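Local atomic coordinates of aggregative adherence fimbrial subunit AggA (Escherichia coli O104:H4 str. C227-11, PDB entry 4PH8), a protein that forms the major subunit of aggregative adherence fimbriae type I and probably helps the bacterium adhere to host surfaces by binding fibronectin. Residues T41-I47 against L101-K106; K52-T58 against I129-D135; L78-D83 against L108-V114. All coordinates share one frame. Residue numbers count along the deposited sequence, not the author numbering.

Contact 1: T41-I47 against L101-K106; sequences TTSDQCI and LTSGNK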
ATOM      1  N   THR A  41       7.726   0.856  -6.405  1.00 11.00           N
ATOM      2  CA  THR A  41       8.869   0.431  -7.193  1.00 11.19           C
ATOM      3  C   THR A  41      10.098   1.132  -6.648  1.00 11.58           C
ATOM      4  O   THR A  41      10.030   1.872  -5.654  1.00 11.52           O
ATOM      5  CB  THR A  41       8.653   0.704  -8.704  1.00 11.62           C
ATOM      6  OG1 THR A  41       9.650   0.011  -9.486  1.00 11.30           O
ATOM      7  CG2 THR A  41       8.661   2.190  -9.007  1.00 13.15           C
ATOM      8  N   THR A  42      11.229   0.868  -7.281  1.00 10.57           N
ATOM      9  CA  THR A  42      12.456   1.556  -6.951  1.00 11.42           C
ATOM     10  C   THR A  42      13.279   1.693  -8.245  1.00 12.97           C
ATOM     11  O   THR A  42      12.787   1.367  -9.324  1.00 14.25           O
ATOM     12  CB  THR A  42      13.211   0.808  -5.817  1.00 11.12           C
ATOM     13  OG1 THR A  42      14.379   1.546  -5.448  1.00 12.58           O
ATOM     14  CG2 THR A  42      13.620  -0.579  -6.278  1.00 11.82           C
ATOM     15  N   SER A  43      14.522   2.162  -8.140  1.00 14.27           N
ATOM     16  CA  SER A  43      15.341   2.438  -9.335  1.00 14.77           C
ATOM     17  C   SER A  43      15.791   1.156 -10.050  1.00 14.99           C
ATOM     18  O   SER A  43      15.859   0.069  -9.453  1.00 15.04           O
ATOM     19  CB  SER A  43      16.566   3.260  -8.958  1.00 14.62           C
ATOM     20  OG  SER A  43      17.434   2.456  -8.168  1.00 14.95           O
ATOM     21  N   ASP A  44      16.128   1.286 -11.328  1.00 16.02           N
ATOM     22  CA  ASP A  44      16.624   0.134 -12.087  1.00 17.18           C
ATOM     23  C   ASP A  44      17.879  -0.457 -11.436  1.00 15.34           C
ATOM     24  O   ASP A  44      18.008  -1.662 -11.346  1.00 16.12           O
ATOM     25  CB  ASP A  44      16.924   0.514 -13.528  1.00 20.35           C
ATOM     26  CG  ASP A  44      15.665   0.724 -14.358  1.00 23.31           C
ATOM     27  OD1 ASP A  44      14.541   0.381 -13.912  1.00 23.70           O
ATOM     28  OD2 ASP A  44      15.799   1.231 -15.484  1.00 29.10           O
ATOM     29  N   GLN A  45      18.779   0.389 -10.952  1.00 15.94           N
ATOM     30  CA  GLN A  45      19.980  -0.120 -10.285  1.00 17.68           C
ATOM     31  C   GLN A  45      19.648  -0.886  -9.013  1.00 15.87           C
ATOM     32  O   GLN A  45      20.229  -1.931  -8.750  1.00 16.80           O
ATOM     33  CB  GLN A  45      20.987   0.995 -10.014  1.00 21.34           C
ATOM     34  CG  GLN A  45      21.714   1.463 -11.269  1.00 24.85           C
ATOM     35  CD  GLN A  45      22.323   0.318 -12.071  1.00 28.11           C
ATOM     36  OE1 GLN A  45      21.786  -0.076 -13.110  1.00 33.63           O
ATOM     37  NE2 GLN A  45      23.436  -0.224 -11.591  1.00 26.51           N
ATOM     38  N   CYS A  46      18.678  -0.408  -8.249  1.00 15.26           N
ATOM     39  CA  CYS A  46      18.271  -1.123  -7.043  1.00 14.11           C
ATOM     40  C   CYS A  46      17.585  -2.456  -7.338  1.00 14.55           C
ATOM     41  O   CYS A  46      17.740  -3.414  -6.571  1.00 15.04           O
ATOM     42  CB  CYS A  46      17.390  -0.247  -6.170  1.00 15.15           C
ATOM     43  SG  CYS A  46      18.379   1.016  -5.383  1.00 18.42           S
ATOM     44  N   ILE A  47      16.868  -2.522  -8.454  1.00 14.96           N
ATOM     45  CA  ILE A  47      16.258  -3.779  -8.878  1.00 15.39           C
ATOM     46  C   ILE A  47      17.351  -4.780  -9.270  1.00 16.65           C
ATOM     47  O   ILE A  47      17.298  -5.949  -8.901  1.00 19.07           O
ATOM     48  CB  ILE A  47      15.228  -3.553 -10.008  1.00 14.94           C
ATOM     49  CG1 ILE A  47      14.046  -2.776  -9.431  1.00 14.08           C
ATOM     50  CG2 ILE A  47      14.738  -4.872 -10.557  1.00 15.39           C
ATOM     51  CD1 ILE A  47      13.075  -2.253 -10.454  1.00 14.86           C
ATOM     52  N   LEU A 101      11.720  -7.465  -6.335  1.00 13.61           N
ATOM     53  CA  LEU A 101      11.553  -6.988  -7.699  1.00 13.28           C
ATOM     54  C   LEU A 101      12.612  -7.585  -8.618  1.00 15.91           C
ATOM     55  O   LEU A 101      13.699  -7.948  -8.168  1.00 18.65           O
ATOM     56  CB  LEU A 101      11.635  -5.467  -7.718  1.00 12.98           C
ATOM     57  CG  LEU A 101      10.573  -4.750  -6.870  1.00 12.69           C
ATOM     58  CD1 LEU A 101      10.789  -3.251  -6.997  1.00 15.03           C
ATOM     59  CD2 LEU A 101       9.155  -5.131  -7.286  1.00 13.81           C
ATOM     60  N   THR A 102      12.282  -7.683  -9.896  1.00 16.14           N
ATOM     61  CA  THR A 102      13.217  -8.105 -10.933  1.00 20.72           C
ATOM     62  C   THR A 102      13.053  -7.212 -12.160  1.00 19.47           C
ATOM     63  O   THR A 102      12.080  -6.452 -12.269  1.00 17.48           O
ATOM     64  CB  THR A 102      12.983  -9.569 -11.350  1.00 23.03           C
ATOM     65  OG1 THR A 102      11.676  -9.700 -11.930  1.00 24.21           O
ATOM     66  CG2 THR A 102      13.129 -10.503 -10.147  1.00 26.02           C
ATOM     67  N   SER A 103      13.988  -7.322 -13.096  1.00 23.69           N
ATOM     68  CA  SER A 103      13.983  -6.472 -14.281  1.00 24.51           C
ATOM     69  C   SER A 103      12.736  -6.685 -15.132  1.00 21.52           C
ATOM     70  O   SER A 103      12.306  -5.777 -15.832  1.00 26.82           O
ATOM     71  CB  SER A 103      15.237  -6.705 -15.137  1.00 31.49           C
ATOM     72  OG  SER A 103      15.122  -7.873 -15.933  1.00 36.13           O
ATOM     73  N   GLY A 104      12.163  -7.881 -15.056  1.00 23.76           N
ATOM     74  CA  GLY A 104      10.954  -8.221 -15.798  1.00 27.92           C
ATOM     75  C   GLY A 104       9.677  -8.036 -14.993  1.00 24.10           C
ATOM     76  O   GLY A 104       8.590  -8.238 -15.511  1.00 25.09           O
ATOM     77  N   ASN A 105       9.818  -7.610 -13.739  1.00 20.35           N
ATOM     78  CA  ASN A 105       8.704  -7.530 -12.818  1.00 17.01           C
ATOM     79  C   ASN A 105       8.992  -6.437 -11.779  1.00 12.95           C
ATOM     80  O   ASN A 105       9.396  -6.712 -10.644  1.00 16.30           O
ATOM     81  CB  ASN A 105       8.511  -8.891 -12.167  1.00 20.94           C
ATOM     82  CG  ASN A 105       7.124  -9.068 -11.586  1.00 23.87           C
ATOM     83  OD1 ASN A 105       6.343  -8.115 -11.491  1.00 23.98           O
ATOM     84  ND2 ASN A 105       6.803 -10.298 -11.196  1.00 29.44           N
ATOM     85  N   LYS A 106       8.794  -5.189 -12.181  1.00 12.74           N
ATOM     86  CA  LYS A 106       9.391  -4.051 -11.462  1.00 13.78           C
ATOM     87  C   LYS A 106       8.490  -3.364 -10.442  1.00 12.21           C
ATOM     88  O   LYS A 106       8.934  -2.461  -9.739  1.00 12.85           O
ATOM     89  CB  LYS A 106       9.879  -3.018 -12.466  1.00 15.25           C
ATOM     90  CG  LYS A 106      11.004  -3.488 -13.390  1.00 17.21           C
ATOM     91  CD  LYS A 106      11.552  -2.260 -14.103  1.00 20.87           C
ATOM     92  CE  LYS A 106      12.707  -2.553 -15.045  1.00 27.05           C
ATOM     93  NZ  LYS A 106      13.138  -1.262 -15.639  1.00 30.66           N
TER
HETATM   94  O   HOH W   1      15.548  -6.715  -7.058  1.00 32.77           O
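Thr41, the last residue of strand 34-41, reaches across to the loop 101-106 with its hydroxyl: OG1 donates a hydrogen bond of 2.6 Å to the carbonyl O of Lys106. Next to it, the methyl CG2 of Thr42 lies 4.0 Å from CD1 of Leu101, while Thr42 OG1 is hydrogen-bonded to the carbonyl O of Pro15. Ser43 is the N-cap of the short helix, its OG accepting from Cys46 N at 3.1 Å. Asp44, in the first turn, has its CA-to-CB bond sideways, and its carboxylate OD1 meets NZ of the extended Lys106 in a 2.8 Å salt bridge. Ile47 makes the main apolar contact. Its CG2 packs 3.3 Å from C of Thr102, at the start of the type I beta turn Thr102-Asn105, its CG1 lies 4.0 Å from CB of Leu101, and its CD1 lies 3.8 Å from the aliphatic CG of Lys106. A water lies between the two backbones, 2.7 Å from Ile47 O and 2.5 Å from Leu101 O. Helix 44-49, tied to the N-terminal segment by the Cys14-Cys46 disulfide, connects strand 34-41 to strand 52-68 along the chain and rests against the connection from strand 97-100 to strand 108-114.

Contact 2: K52-T58 against I129-D135; sequences KVWLWGT and ILHAAVD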
ATOM      1  N   LYS A  52      13.912  -5.323  -2.270  1.00 13.03           N
ATOM      2  CA  LYS A  52      12.623  -5.859  -1.897  1.00 13.81           C
ATOM      3  C   LYS A  52      11.795  -4.668  -1.471  1.00 12.58           C
ATOM      4  O   LYS A  52      12.235  -3.860  -0.658  1.00 16.52           O
ATOM      5  CB  LYS A  52      12.788  -6.882  -0.752  1.00 17.19           C
ATOM      6  CG  LYS A  52      11.489  -7.339  -0.092  1.00 21.11           C
ATOM      7  CD  LYS A  52      11.726  -8.190   1.152  1.00 24.88           C
ATOM      8  CE  LYS A  52      12.484  -9.465   0.831  1.00 29.86           C
ATOM      9  NZ  LYS A  52      12.636 -10.296   2.059  1.00 36.35           N
ATOM     10  N   VAL A  53      10.595  -4.555  -2.030  1.00 11.36           N
ATOM     11  CA  VAL A  53       9.713  -3.471  -1.671  1.00 12.41           C
ATOM     12  C   VAL A  53       8.583  -3.976  -0.799  1.00 12.76           C
ATOM     13  O   VAL A  53       8.257  -5.165  -0.801  1.00 14.15           O
ATOM     14  CB  VAL A  53       9.183  -2.700  -2.890  1.00 13.00           C
ATOM     15  CG1 VAL A  53      10.305  -1.943  -3.562  1.00 13.70           C
ATOM     16  CG2 VAL A  53       8.467  -3.608  -3.884  1.00 13.66           C
ATOM     17  N   TRP A  54       8.012  -3.050  -0.034  1.00 14.51           N
ATOM     18  CA  TRP A  54       7.019  -3.346   0.974  1.00 14.95           C
ATOM     19  C   TRP A  54       5.891  -2.346   0.895  1.00 13.90           C
ATOM     20  O   TRP A  54       6.094  -1.193   0.497  1.00 12.66           O
ATOM     21  CB  TRP A  54       7.621  -3.231   2.372  1.00 15.81           C
ATOM     22  CG  TRP A  54       8.712  -4.190   2.654  1.00 16.56           C
ATOM     23  CD1 TRP A  54      10.015  -4.081   2.282  1.00 18.78           C
ATOM     24  CD2 TRP A  54       8.604  -5.400   3.406  1.00 18.00           C
ATOM     25  NE1 TRP A  54      10.735  -5.164   2.749  1.00 21.29           N
ATOM     26  CE2 TRP A  54       9.891  -5.986   3.442  1.00 18.95           C
ATOM     27  CE3 TRP A  54       7.545  -6.051   4.044  1.00 18.39           C
ATOM     28  CZ2 TRP A  54      10.140  -7.197   4.088  1.00 20.99           C
ATOM     29  CZ3 TRP A  54       7.793  -7.253   4.688  1.00 20.17           C
ATOM     30  CH2 TRP A  54       9.089  -7.811   4.701  1.00 21.60           C
ATOM     31  N   LEU A  55       4.722  -2.810   1.320  1.00 12.84           N
ATOM     32  CA  LEU A  55       3.537  -2.009   1.430  1.00 14.18           C
ATOM     33  C   LEU A  55       2.766  -2.486   2.644  1.00 13.46           C
ATOM     34  O   LEU A  55       2.632  -3.692   2.868  1.00 14.11           O
ATOM     35  CB  LEU A  55       2.720  -2.198   0.165  1.00 17.17           C
ATOM     36  CG  LEU A  55       1.576  -1.307  -0.208  1.00 17.52           C
ATOM     37  CD1 LEU A  55       1.947   0.172  -0.162  1.00 15.43           C
ATOM     38  CD2 LEU A  55       1.130  -1.690  -1.612  1.00 16.10           C
ATOM     39  N   TRP A  56       2.262  -1.548   3.437  1.00 13.31           N
ATOM     40  CA  TRP A  56       1.466  -1.912   4.598  1.00 14.66           C
ATOM     41  C   TRP A  56       0.575  -0.776   5.040  1.00 14.20           C
ATOM     42  O   TRP A  56       0.830   0.379   4.726  1.00 16.04           O
ATOM     43  CB  TRP A  56       2.336  -2.428   5.773  1.00 16.26           C
ATOM     44  CG  TRP A  56       3.228  -1.422   6.479  1.00 17.49           C
ATOM     45  CD1 TRP A  56       2.975  -0.798   7.674  1.00 18.99           C
ATOM     46  CD2 TRP A  56       4.542  -0.982   6.075  1.00 17.13           C
ATOM     47  NE1 TRP A  56       4.030   0.011   8.021  1.00 19.00           N
ATOM     48  CE2 TRP A  56       5.007  -0.087   7.068  1.00 19.20           C
ATOM     49  CE3 TRP A  56       5.358  -1.249   4.980  1.00 14.85           C
ATOM     50  CZ2 TRP A  56       6.243   0.547   6.985  1.00 17.70           C
ATOM     51  CZ3 TRP A  56       6.596  -0.618   4.901  1.00 16.65           C
ATOM     52  CH2 TRP A  56       7.024   0.275   5.901  1.00 18.36           C
ATOM     53  N   GLY A  57      -0.465  -1.134   5.784  1.00 16.19           N
ATOM     54  CA  GLY A  57      -1.412  -0.188   6.341  1.00 17.75           C
ATOM     55  C   GLY A  57      -1.208  -0.021   7.838  1.00 17.92           C
ATOM     56  O   GLY A  57      -0.257  -0.555   8.423  1.00 19.82           O
ATOM     57  N   THR A  58      -2.120   0.721   8.450  1.00 17.96           N
ATOM     58  CA  THR A  58      -2.006   1.120   9.849  1.00 21.00           C
ATOM     59  C   THR A  58      -2.919   0.328  10.784  1.00 21.22           C
ATOM     60  O   THR A  58      -2.914   0.563  11.982  1.00 24.25           O
ATOM     61  CB  THR A  58      -2.352   2.614   9.993  1.00 22.06           C
ATOM     62  OG1 THR A  58      -3.665   2.848   9.474  1.00 22.61           O
ATOM     63  CG2 THR A  58      -1.345   3.469   9.222  1.00 20.92           C
ATOM     64  N   ILE A 129      -4.036   5.782   5.152  1.00 17.99           N
ATOM     65  CA  ILE A 129      -2.595   5.950   5.157  1.00 21.15           C
ATOM     66  C   ILE A 129      -1.958   4.658   4.719  1.00 19.81           C
ATOM     67  O   ILE A 129      -2.245   3.601   5.277  1.00 20.79           O
ATOM     68  CB  ILE A 129      -2.073   6.265   6.567  1.00 22.94           C
ATOM     69  CG1 ILE A 129      -2.703   7.551   7.090  1.00 28.29           C
ATOM     70  CG2 ILE A 129      -0.562   6.392   6.568  1.00 24.01           C
ATOM     71  CD1 ILE A 129      -2.595   7.671   8.595  1.00 31.21           C
ATOM     72  N   LEU A 130      -1.072   4.750   3.738  1.00 17.87           N
ATOM     73  CA  LEU A 130      -0.286   3.604   3.346  1.00 14.94           C
ATOM     74  C   LEU A 130       1.180   3.893   3.541  1.00 13.58           C
ATOM     75  O   LEU A 130       1.649   5.015   3.325  1.00 17.12           O
ATOM     76  CB  LEU A 130      -0.561   3.228   1.903  1.00 17.69           C
ATOM     77  CG  LEU A 130      -1.970   2.735   1.596  1.00 20.07           C
ATOM     78  CD1 LEU A 130      -2.023   2.332   0.142  1.00 22.05           C
ATOM     79  CD2 LEU A 130      -2.392   1.576   2.481  1.00 21.84           C
ATOM     80  N   HIS A 131       1.894   2.866   3.976  1.00 12.71           N
ATOM     81  CA  HIS A 131       3.319   2.957   4.153  1.00 12.92           C
ATOM     82  C   HIS A 131       3.957   2.097   3.097  1.00 12.40           C
ATOM     83  O   HIS A 131       3.443   1.024   2.771  1.00 14.38           O
ATOM     84  CB  HIS A 131       3.710   2.405   5.511  1.00 15.79           C
ATOM     85  CG  HIS A 131       3.292   3.264   6.656  1.00 18.50           C
ATOM     86  ND1 HIS A 131       4.125   4.213   7.204  1.00 19.35           N
ATOM     87  CD2 HIS A 131       2.149   3.299   7.380  1.00 22.55           C
ATOM     88  CE1 HIS A 131       3.513   4.796   8.219  1.00 22.28           C
ATOM     89  NE2 HIS A 131       2.308   4.267   8.334  1.00 25.84           N
ATOM     90  N   ALA A 132       5.099   2.538   2.596  1.00 13.78           N
ATOM     91  CA  ALA A 132       5.865   1.746   1.646  1.00 14.23           C
ATOM     92  C   ALA A 132       7.337   1.817   2.003  1.00 14.83           C
ATOM     93  O   ALA A 132       7.806   2.793   2.598  1.00 15.53           O
ATOM     94  CB  ALA A 132       5.653   2.239   0.229  1.00 15.39           C
ATOM     95  N   ALA A 133       8.070   0.780   1.647  1.00 13.87           N
ATOM     96  CA  ALA A 133       9.505   0.787   1.891  1.00 14.76           C
ATOM     97  C   ALA A 133      10.246  -0.015   0.854  1.00 13.53           C
ATOM     98  O   ALA A 133       9.647  -0.774   0.084  1.00 14.68           O
ATOM     99  CB  ALA A 133       9.825   0.264   3.296  1.00 14.52           C
ATOM    100  N   VAL A 134      11.565   0.170   0.854  1.00 13.66           N
ATOM    101  CA  VAL A 134      12.475  -0.611   0.051  1.00 15.40           C
ATOM    102  C   VAL A 134      13.645  -1.027   0.926  1.00 15.28           C
ATOM    103  O   VAL A 134      14.214  -0.182   1.637  1.00 14.49           O
ATOM    104  CB  VAL A 134      12.979   0.141  -1.209  1.00 16.21           C
ATOM    105  CG1 VAL A 134      13.733   1.429  -0.868  1.00 16.13           C
ATOM    106  CG2 VAL A 134      13.852  -0.760  -2.069  1.00 17.51           C
ATOM    107  N   ASP A 135      13.969  -2.323   0.873  1.00 14.31           N
ATOM    108  CA  ASP A 135      15.096  -2.931   1.596  1.00 16.75           C
ATOM    109  C   ASP A 135      16.192  -3.215   0.589  1.00 16.31           C
ATOM    110  O   ASP A 135      15.939  -3.745  -0.504  1.00 17.33           O
ATOM    111  CB  ASP A 135      14.735  -4.296   2.202  1.00 21.59           C
ATOM    112  CG  ASP A 135      13.802  -4.209   3.372  1.00 24.41           C
ATOM    113  OD1 ASP A 135      13.604  -3.104   3.903  1.00 31.89           O
ATOM    114  OD2 ASP A 135      13.264  -5.277   3.768  1.00 30.79           O
TER
HETATM  115  O   HOH W   2      -3.986   2.239   6.734  1.00 20.10           O
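Strands 52-56 and 129-135 run antiparallel, their axes 4.5 Å apart at closest approach and their directions 164° apart. Lys52, Trp54 and Trp56 form hydrogen-bonded pairs with Asp135, Ala133 and His131, each closed by two backbone bonds; Trp54 N to Ala133 O measures 2.8 Å and Ala133 N to Trp54 O 3.0 Å. The non-hydrogen-bonded pairs Val53-Val134 and Leu55-Ala132 draw the CA atoms to 4.3 and 4.4 Å, close enough for CA-H...O contacts such as Val53 CA to Ala133 O at 3.2 Å. Farther along, a water links Thr58 N (3.0 Å) to Ile129 O (2.6 Å). This pairing lies within the donor-strand-complemented beta sandwich of fimbrial subunits: strand 97-100 flanks 52-56, and the C-terminal strand 141-155, probably the complementing strand, flanks 129-135. The face carrying Val53, Leu55, Ala132 and Val134 is buried inside the sandwich, where Val40 of strand 34-41 covers much of it; Val53 CG1 meets Val134 CG2 at 4.0 Å. On the other face lie the aromatic residues. The Trp56 ring, at chi1 near +60°, lies back over the partner strand, so that His131 CB sits 3.4 Å from the centroid of its five-membered ring in a CH-pi contact and CZ3 reaches Ala133 CB at 3.7 Å. The imidazole of His131 is nearly parallel to that ring, at 9°, but slid aside with little overlap. Trp54 NE1 makes a weak 2.7 Å hydrogen bond to OD2 of Asp135, and Lys96 adds a cation-pi contact to Trp56.

Contact 3: L78-D83 against L108-V114; sequences LNPSID and LNASVSV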
ATOM      1  N   LEU A  78      -9.464  -2.940   5.921  1.00 21.92           N
ATOM      2  CA  LEU A  78      -9.580  -3.586   4.619  1.00 21.41           C
ATOM      3  C   LEU A  78      -8.415  -4.535   4.387  1.00 18.58           C
ATOM      4  O   LEU A  78      -7.253  -4.208   4.660  1.00 21.19           O
ATOM      5  CB  LEU A  78      -9.648  -2.526   3.512  1.00 20.39           C
ATOM      6  CG  LEU A  78     -10.761  -1.477   3.662  1.00 20.22           C
ATOM      7  CD1 LEU A  78     -10.625  -0.376   2.632  1.00 23.09           C
ATOM      8  CD2 LEU A  78     -12.127  -2.134   3.540  1.00 23.84           C
ATOM      9  N   ASN A  79      -8.738  -5.723   3.903  1.00 19.19           N
ATOM     10  CA  ASN A  79      -7.722  -6.723   3.609  1.00 18.09           C
ATOM     11  C   ASN A  79      -7.262  -6.579   2.157  1.00 16.52           C
ATOM     12  O   ASN A  79      -8.086  -6.637   1.238  1.00 18.00           O
ATOM     13  CB  ASN A  79      -8.274  -8.116   3.835  1.00 23.63           C
ATOM     14  CG  ASN A  79      -7.187  -9.174   3.887  1.00 27.84           C
ATOM     15  OD1 ASN A  79      -6.065  -8.929   4.347  1.00 34.46           O
ATOM     16  ND2 ASN A  79      -7.521 -10.362   3.437  1.00 36.05           N
ATOM     17  N   PRO A  80      -5.952  -6.376   1.947  1.00 14.11           N
ATOM     18  CA  PRO A  80      -5.486  -6.185   0.576  1.00 13.55           C
ATOM     19  C   PRO A  80      -5.460  -7.441  -0.287  1.00 11.47           C
ATOM     20  O   PRO A  80      -5.298  -8.563   0.209  1.00 13.73           O
ATOM     21  CB  PRO A  80      -4.053  -5.655   0.729  1.00 13.70           C
ATOM     22  CG  PRO A  80      -3.683  -5.860   2.143  1.00 17.29           C
ATOM     23  CD  PRO A  80      -4.903  -6.143   2.950  1.00 16.46           C
ATOM     24  N   SER A  81      -5.585  -7.202  -1.587  1.00 10.25           N
ATOM     25  CA  SER A  81      -5.203  -8.137  -2.629  1.00 11.03           C
ATOM     26  C   SER A  81      -3.929  -7.636  -3.273  1.00 11.04           C
ATOM     27  O   SER A  81      -3.728  -6.429  -3.399  1.00 14.51           O
ATOM     28  CB  SER A  81      -6.313  -8.224  -3.662  1.00 11.85           C
ATOM     29  OG  SER A  81      -7.461  -8.750  -3.039  1.00 12.85           O
ATOM     30  N   ILE A  82      -3.084  -8.566  -3.682  1.00  9.83           N
ATOM     31  CA  ILE A  82      -1.748  -8.259  -4.162  1.00  9.92           C
ATOM     32  C   ILE A  82      -1.471  -8.994  -5.462  1.00  9.96           C
ATOM     33  O   ILE A  82      -2.115 -10.012  -5.786  1.00  9.68           O
ATOM     34  CB  ILE A  82      -0.679  -8.566  -3.089  1.00 10.64           C
ATOM     35  CG1 ILE A  82      -0.558 -10.073  -2.814  1.00 10.40           C
ATOM     36  CG2 ILE A  82      -0.988  -7.772  -1.831  1.00 11.33           C
ATOM     37  CD1 ILE A  82       0.507 -10.425  -1.777  1.00 10.69           C
ATOM     38  N   ASP A  83      -0.520  -8.470  -6.228  1.00 10.08           N
ATOM     39  CA  ASP A  83      -0.185  -9.110  -7.496  1.00 10.77           C
ATOM     40  C   ASP A  83       0.426 -10.509  -7.291  1.00 11.24           C
ATOM     41  O   ASP A  83       0.854 -10.891  -6.193  1.00 11.50           O
ATOM     42  CB  ASP A  83       0.684  -8.200  -8.377  1.00 11.30           C
ATOM     43  CG  ASP A  83       2.121  -8.069  -7.905  1.00 11.00           C
ATOM     44  OD1 ASP A  83       2.823  -9.097  -7.889  1.00 12.34           O
ATOM     45  OD2 ASP A  83       2.580  -6.928  -7.619  1.00 12.63           O
ATOM     46  N   LEU A 108       5.409  -3.695  -7.307  1.00  9.18           N
ATOM     47  CA  LEU A 108       4.476  -4.298  -6.372  1.00 10.51           C
ATOM     48  C   LEU A 108       3.156  -3.557  -6.496  1.00 10.04           C
ATOM     49  O   LEU A 108       3.118  -2.337  -6.337  1.00 11.49           O
ATOM     50  CB  LEU A 108       4.995  -4.142  -4.953  1.00 10.81           C
ATOM     51  CG  LEU A 108       4.081  -4.551  -3.794  1.00 13.82           C
ATOM     52  CD1 LEU A 108       3.558  -5.955  -3.974  1.00 17.16           C
ATOM     53  CD2 LEU A 108       4.854  -4.440  -2.490  1.00 14.93           C
ATOM     54  N   ASN A 109       2.086  -4.288  -6.796  1.00  9.00           N
ATOM     55  CA  ASN A 109       0.749  -3.711  -6.896  1.00 10.24           C
ATOM     56  C   ASN A 109      -0.158  -4.383  -5.874  1.00  9.73           C
ATOM     57  O   ASN A 109      -0.101  -5.606  -5.660  1.00 11.01           O
ATOM     58  CB  ASN A 109       0.169  -3.879  -8.319  1.00 11.88           C
ATOM     59  CG  ASN A 109       0.670  -2.824  -9.305  1.00 12.86           C
ATOM     60  OD1 ASN A 109       0.233  -1.682  -9.253  1.00 18.26           O
ATOM     61  ND2 ASN A 109       1.574  -3.209 -10.216  1.00 14.27           N
ATOM     62  N   ALA A 110      -0.976  -3.569  -5.223  1.00 10.68           N
ATOM     63  CA  ALA A 110      -1.959  -4.042  -4.256  1.00  9.60           C
ATOM     64  C   ALA A 110      -3.189  -3.161  -4.300  1.00 10.66           C
ATOM     65  O   ALA A 110      -3.126  -1.968  -4.647  1.00 10.46           O
ATOM     66  CB  ALA A 110      -1.395  -4.060  -2.852  1.00 10.07           C
ATOM     67  N   SER A 111      -4.308  -3.766  -3.933  1.00 11.98           N
ATOM     68  CA  SER A 111      -5.579  -3.057  -3.885  1.00 12.97           C
ATOM     69  C   SER A 111      -6.502  -3.503  -2.748  1.00 13.48           C
ATOM     70  O   SER A 111      -6.346  -4.578  -2.168  1.00 14.12           O
ATOM     71  CB  SER A 111      -6.297  -3.210  -5.215  1.00 13.78           C
ATOM     72  OG  SER A 111      -6.740  -4.536  -5.401  1.00 16.48           O
ATOM     73  N   VAL A 112      -7.428  -2.615  -2.397  1.00 16.00           N
ATOM     74  CA  VAL A 112      -8.527  -2.946  -1.499  1.00 15.99           C
ATOM     75  C   VAL A 112      -9.801  -2.442  -2.137  1.00 18.58           C
ATOM     76  O   VAL A 112      -9.769  -1.702  -3.131  1.00 15.47           O
ATOM     77  CB  VAL A 112      -8.364  -2.339  -0.084  1.00 16.88           C
ATOM     78  CG1 VAL A 112      -7.191  -2.975   0.650  1.00 17.79           C
ATOM     79  CG2 VAL A 112      -8.249  -0.808  -0.117  1.00 17.59           C
ATOM     80  N   SER A 113     -10.926  -2.840  -1.562  1.00 21.81           N
ATOM     81  CA  SER A 113     -12.221  -2.405  -2.058  1.00 22.08           C
ATOM     82  C   SER A 113     -13.184  -2.184  -0.908  1.00 24.56           C
ATOM     83  O   SER A 113     -13.169  -2.930   0.085  1.00 24.02           O
ATOM     84  CB  SER A 113     -12.789  -3.446  -3.021  1.00 24.61           C
ATOM     85  OG  SER A 113     -14.000  -2.979  -3.600  1.00 32.93           O
ATOM     86  N   VAL A 114     -13.988  -1.135  -1.027  1.00 27.20           N
ATOM     87  CA  VAL A 114     -15.107  -0.926  -0.123  1.00 26.39           C
ATOM     88  C   VAL A 114     -16.375  -1.301  -0.886  1.00 27.78           C
ATOM     89  O   VAL A 114     -16.636  -0.776  -1.970  1.00 31.27           O
ATOM     90  CB  VAL A 114     -15.197   0.526   0.402  1.00 29.63           C
ATOM     91  CG1 VAL A 114     -16.527   0.749   1.124  1.00 30.67           C
ATOM     92  CG2 VAL A 114     -14.037   0.831   1.335  1.00 32.36           C
TER
HETATM   93  O   HOH W   3     -10.322  -4.984   0.676  1.00 24.72           O
HETATM   94  O   HOH W   4       2.801  -5.949 -10.405  1.00 17.92           O
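Leu78 lays its CD1 methyl against two valines of the facing strand, 3.7 Å from CG2 of Val112 and 3.8 Å from CG2 of Val114. Pro80 packs its CB 4.1 Å from Val112 CG1, and its CA makes a CA-H...O contact with Ser111 O at 3.3 Å. A water spans the backbones nearby, donating to Asn79 O (2.8 Å) and accepting from Ser113 N (3.2 Å). Direct pairing starts at Ser81, whose N and O bond to O and N of Ser111, both at 2.8 Å. Ile82 and Ala110 follow as a non-hydrogen-bonded pair with CA atoms 4.2 Å apart, and Ile82 CG2 touches Ala110 CB at 3.9 Å. Asp83 N donates to Asn109 O at 2.9 Å, but the return bond is accepted by the side chain: Asn109 N donates to Asp83 OD2 at 2.8 Å, the carboxylate standing in for a strand carbonyl. OD1 of Asp83 forms a salt bridge with Lys99 and accepts a hydrogen bond from Gly85 N. Strand 108-114 pairs along its other edge with strand 34-41, and Trp64 of strand 52-68 covers Pro80, Ala110 and Val112. This short antiparallel pairing, with Leu78, Ala110 and Val112 buried, Ile82 partly so and touching Ile97, and Ser81 and Ser111 on the other face, is as expected of the immunoglobulin-like, donor-strand-complemented beta sandwich of fimbrial subunits.

Overall arrangement
Contacts 2 and 3 lie near the middle of the sandwich, their centres about 13 Å apart, whereas contact 1 sits toward one end, its centre about 16 Å from that of contact 2 and about 20 Å from that of contact 3. Contact 3 is nested within the loop closed by contact 2, while the segments of contact 1 alternate with theirs. Strand 52-68 pairs with both 75-82 and 124-138, which puts the strands of contacts 2 and 3 in one curled sheet. Across the interior, Val53 and Leu55 meet Leu108 and Ala110, and Leu101 of contact 1 touches Val53 and Leu108. Distant chain segments therefore share one apolar interior, with helix 44-49 packed near one end.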